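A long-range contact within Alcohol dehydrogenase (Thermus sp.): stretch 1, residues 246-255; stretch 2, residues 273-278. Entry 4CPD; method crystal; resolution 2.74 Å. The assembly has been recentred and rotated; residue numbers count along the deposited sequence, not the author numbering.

Stretch 1 246-255: GAATLSLALE
Stretch 2 (273-278) SFPFPL

When a helix packs on a strand without hydrogen bonds between them, side chains spaced three or four residues apart can supply the contact, and this pair from Alcohol dehydrogenase is a compact example. Helix 247-255, with Gly246 (phi/psi 111/156) at the N-cap position, right before it, runs nearly parallel to strand 273-277: the N-to-C directions differ by 13° and the axes approach to 8.4 Å. The register opens along the way, from 5.2 Å between the CA atoms of Ala247 and Phe274 to 8.0 Å between those of Leu254 and Pro277.

Leu254 and Phe274 cover the most surface. Phe274 (phi/psi -150/154; chi1 75°, p; chi2 -89°) points toward the helix and meets three successive turns. Its CB lies 3.6 Å from Ala247 CB, at the end where the two backbones come closest in register. Leu250 CD1 sits over one face of the ring, 3.9 Å from Phe274 CD1, in a CH-pi contact. Leu254 CD1 reaches the ring edge, 3.8 Å from Phe274 CE2.

Leu250 and Leu254 share the m,t rotamer, one turn apart. From there Leu254 CD1 also lies 3.8 Å from Phe276 CE2, in an off-centre CH-pi contact, and 4.1 Å from Pro277 CD. Phe276 (chi1 -163°, t; chi2 -75°) leaves its backbone sideways, yet its ring end comes nearer the helix.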

ATOM      1  N   GLY A 246      -1.102 -10.082  13.687  1.00 64.26           N
ATOM      2  CA  GLY A 246      -1.975 -11.254  13.510  1.00 64.32           C
ATOM      3  C   GLY A 246      -3.288 -11.030  12.757  1.00 69.33           C
ATOM      4  O   GLY A 246      -3.854  -9.922  12.739  1.00 71.52           O
ATOM      5  N   ALA A 247      -3.799 -12.113  12.174  1.00 69.09           N
ATOM      6  CA  ALA A 247      -4.933 -12.045  11.256  1.00 71.96           C
ATOM      7  C   ALA A 247      -6.183 -11.441  11.859  1.00 69.07           C
ATOM      8  O   ALA A 247      -6.982 -10.824  11.147  1.00 73.05           O
ATOM      9  CB  ALA A 247      -5.259 -13.421  10.713  1.00 74.78           C
ATOM     10  N   ALA A 248      -6.382 -11.640  13.151  1.00 64.31           N
ATOM     11  CA  ALA A 248      -7.577 -11.102  13.784  1.00 65.48           C
ATOM     12  C   ALA A 248      -7.599  -9.574  13.629  1.00 65.29           C
ATOM     13  O   ALA A 248      -8.522  -8.998  13.037  1.00 60.35           O
ATOM     14  CB  ALA A 248      -7.627 -11.502  15.244  1.00 64.71           C
ATOM     15  N   THR A 249      -6.542  -8.929  14.112  1.00 63.71           N
ATOM     16  CA  THR A 249      -6.455  -7.470  14.093  1.00 59.84           C
ATOM     17  C   THR A 249      -6.278  -6.877  12.678  1.00 63.40           C
ATOM     18  O   THR A 249      -6.720  -5.753  12.409  1.00 57.58           O
ATOM     19  CB  THR A 249      -5.334  -6.971  15.012  1.00 57.80           C
ATOM     20  OG1 THR A 249      -4.131  -7.723  14.792  1.00 62.70           O
ATOM     21  CG2 THR A 249      -5.747  -7.114  16.446  1.00 56.56           C
ATOM     22  N   LEU A 250      -5.639  -7.622  11.778  1.00 60.60           N
ATOM     23  CA  LEU A 250      -5.504  -7.162  10.394  1.00 60.75           C
ATOM     24  C   LEU A 250      -6.845  -7.118   9.648  1.00 62.53           C
ATOM     25  O   LEU A 250      -7.101  -6.189   8.886  1.00 59.72           O
ATOM     26  CB  LEU A 250      -4.482  -8.013   9.629  1.00 61.56           C
ATOM     27  CG  LEU A 250      -3.024  -7.790  10.077  1.00 64.23           C
ATOM     28  CD1 LEU A 250      -2.079  -8.913   9.627  1.00 61.52           C
ATOM     29  CD2 LEU A 250      -2.513  -6.448   9.582  1.00 64.02           C
ATOM     30  N   SER A 251      -7.692  -8.120   9.866  1.00 66.32           N
ATOM     31  CA  SER A 251      -9.013  -8.161   9.231  1.00 68.45           C
ATOM     32  C   SER A 251      -9.860  -7.033   9.787  1.00 60.53           C
ATOM     33  O   SER A 251     -10.637  -6.380   9.076  1.00 55.05           O
ATOM     34  CB  SER A 251      -9.693  -9.501   9.505  1.00 72.52           C
ATOM     35  OG  SER A 251      -8.772 -10.564   9.336  1.00 80.95           O
ATOM     36  N   LEU A 252      -9.672  -6.812  11.078  1.00 56.99           N
ATOM     37  CA  LEU A 252     -10.317  -5.722  11.765  1.00 58.99           C
ATOM     38  C   LEU A 252      -9.935  -4.383  11.149  1.00 54.54           C
ATOM     39  O   LEU A 252     -10.802  -3.569  10.841  1.00 55.71           O
ATOM     40  CB  LEU A 252      -9.934  -5.751  13.237  1.00 65.01           C
ATOM     41  CG  LEU A 252     -10.953  -5.100  14.158  1.00 70.06           C
ATOM     42  CD1 LEU A 252     -12.256  -5.905  14.209  1.00 74.22           C
ATOM     43  CD2 LEU A 252     -10.336  -4.967  15.537  1.00 69.95           C
ATOM     44  N   ALA A 253      -8.641  -4.175  10.949  1.00 47.95           N
ATOM     45  CA  ALA A 253      -8.156  -2.943  10.363  1.00 51.36           C
ATOM     46  C   ALA A 253      -8.776  -2.701   8.999  1.00 51.56           C
ATOM     47  O   ALA A 253      -9.190  -1.562   8.691  1.00 51.84           O
ATOM     48  CB  ALA A 253      -6.634  -2.951  10.265  1.00 52.94           C
ATOM     49  N   LEU A 254      -8.846  -3.771   8.205  1.00 50.44           N
ATOM     50  CA  LEU A 254      -9.364  -3.697   6.835  1.00 52.22           C
ATOM     51  C   LEU A 254     -10.883  -3.500   6.752  1.00 54.86           C
ATOM     52  O   LEU A 254     -11.388  -2.855   5.838  1.00 56.25           O
ATOM     53  CB  LEU A 254      -8.920  -4.920   6.037  1.00 51.02           C
ATOM     54  CG  LEU A 254      -7.421  -4.872   5.728  1.00 51.32           C
ATOM     55  CD1 LEU A 254      -6.915  -6.227   5.314  1.00 49.72           C
ATOM     56  CD2 LEU A 254      -7.080  -3.859   4.639  1.00 56.09           C
ATOM     57  N   GLU A 255     -11.608  -4.039   7.718  1.00 59.89           N
ATOM     58  CA  GLU A 255     -13.028  -3.789   7.802  1.00 61.25           C
ATOM     59  C   GLU A 255     -13.291  -2.350   8.277  1.00 63.01           C
ATOM     60  O   GLU A 255     -14.122  -1.619   7.738  1.00 59.96           O
ATOM     61  CB  GLU A 255     -13.642  -4.787   8.769  1.00 67.82           C
ATOM     62  CG  GLU A 255     -15.145  -4.935   8.586  1.00 77.69           C
ATOM     63  CD  GLU A 255     -15.753  -5.995   9.490  1.00 84.08           C
ATOM     64  OE1 GLU A 255     -15.003  -6.688  10.222  1.00 89.29           O
ATOM     65  OE2 GLU A 255     -16.993  -6.141   9.447  1.00 91.07           O
ATOM     66  N   SER A 273      -0.097 -16.313   6.624  1.00 59.20           N
ATOM     67  CA  SER A 273      -1.037 -15.576   5.795  1.00 56.18           C
ATOM     68  C   SER A 273      -2.292 -15.116   6.557  1.00 54.86           C
ATOM     69  O   SER A 273      -2.541 -15.521   7.694  1.00 56.27           O
ATOM     70  CB  SER A 273      -1.459 -16.437   4.598  1.00 53.55           C
ATOM     71  OG  SER A 273      -2.707 -17.074   4.875  1.00 55.29           O
ATOM     72  N   PHE A 274      -3.072 -14.261   5.899  1.00 55.91           N
ATOM     73  CA  PHE A 274      -4.402 -13.859   6.379  1.00 59.66           C
ATOM     74  C   PHE A 274      -5.322 -13.528   5.180  1.00 60.46           C
ATOM     75  O   PHE A 274      -4.830 -13.145   4.115  1.00 61.51           O
ATOM     76  CB  PHE A 274      -4.283 -12.658   7.341  1.00 61.57           C
ATOM     77  CG  PHE A 274      -3.998 -11.347   6.650  1.00 61.23           C
ATOM     78  CD1 PHE A 274      -2.698 -10.941   6.413  1.00 62.41           C
ATOM     79  CD2 PHE A 274      -5.040 -10.527   6.222  1.00 62.96           C
ATOM     80  CE1 PHE A 274      -2.437  -9.746   5.753  1.00 60.68           C
ATOM     81  CE2 PHE A 274      -4.783  -9.335   5.571  1.00 60.37           C
ATOM     82  CZ  PHE A 274      -3.478  -8.943   5.340  1.00 60.22           C
ATOM     83  N   PRO A 275      -6.655 -13.656   5.351  1.00 59.81           N
ATOM     84  CA  PRO A 275      -7.571 -13.407   4.222  1.00 59.92           C
ATOM     85  C   PRO A 275      -7.791 -11.919   3.909  1.00 60.48           C
ATOM     86  O   PRO A 275      -8.385 -11.183   4.706  1.00 60.10           O
ATOM     87  CB  PRO A 275      -8.883 -14.051   4.692  1.00 61.60           C
ATOM     88  CG  PRO A 275      -8.845 -13.946   6.188  1.00 62.36           C
ATOM     89  CD  PRO A 275      -7.387 -13.964   6.599  1.00 62.02           C
ATOM     90  N   PHE A 276      -7.310 -11.485   2.749  1.00 59.51           N
ATOM     91  CA  PHE A 276      -7.447 -10.088   2.322  1.00 51.44           C
ATOM     92  C   PHE A 276      -8.670 -10.016   1.450  1.00 50.29           C
ATOM     93  O   PHE A 276      -8.773 -10.814   0.530  1.00 52.13           O
ATOM     94  CB  PHE A 276      -6.237  -9.646   1.512  1.00 49.86           C
ATOM     95  CG  PHE A 276      -6.115  -8.169   1.380  1.00 47.57           C
ATOM     96  CD1 PHE A 276      -6.934  -7.475   0.522  1.00 49.43           C
ATOM     97  CD2 PHE A 276      -5.174  -7.473   2.110  1.00 49.07           C
ATOM     98  CE1 PHE A 276      -6.845  -6.099   0.403  1.00 51.70           C
ATOM     99  CE2 PHE A 276      -5.072  -6.092   2.001  1.00 50.90           C
ATOM    100  CZ  PHE A 276      -5.904  -5.403   1.145  1.00 51.55           C
ATOM    101  N   PRO A 277      -9.599  -9.073   1.731  1.00 49.73           N
ATOM    102  CA  PRO A 277     -10.817  -8.969   0.947  1.00 48.39           C
ATOM    103  C   PRO A 277     -10.527  -8.648  -0.501  1.00 52.36           C
ATOM    104  O   PRO A 277      -9.733  -7.742  -0.795  1.00 49.83           O
ATOM    105  CB  PRO A 277     -11.568  -7.800   1.588  1.00 52.17           C
ATOM    106  CG  PRO A 277     -10.574  -7.084   2.423  1.00 52.76           C
ATOM    107  CD  PRO A 277      -9.600  -8.125   2.857  1.00 52.03           C
ATOM    108  N   LEU A 278     -11.185  -9.384  -1.393  1.00 56.30           N
ATOM    109  CA  LEU A 278     -10.962  -9.260  -2.819  1.00 53.61           C
ATOM    110  C   LEU A 278     -12.119  -8.489  -3.454  1.00 55.19           C
ATOM    111  O   LEU A 278     -11.973  -7.333  -3.808  1.00 61.70           O
ATOM    112  CB  LEU A 278     -10.756 -10.638  -3.441  1.00 53.13           C
ATOM    113  CG  LEU A 278      -9.884 -10.661  -4.695  1.00 60.25           C
ATOM    114  CD1 LEU A 278      -9.478 -12.088  -5.027  1.00 62.23           C
ATOM    115  CD2 LEU A 278     -10.582 -10.013  -5.889  1.00 60.24           C
TER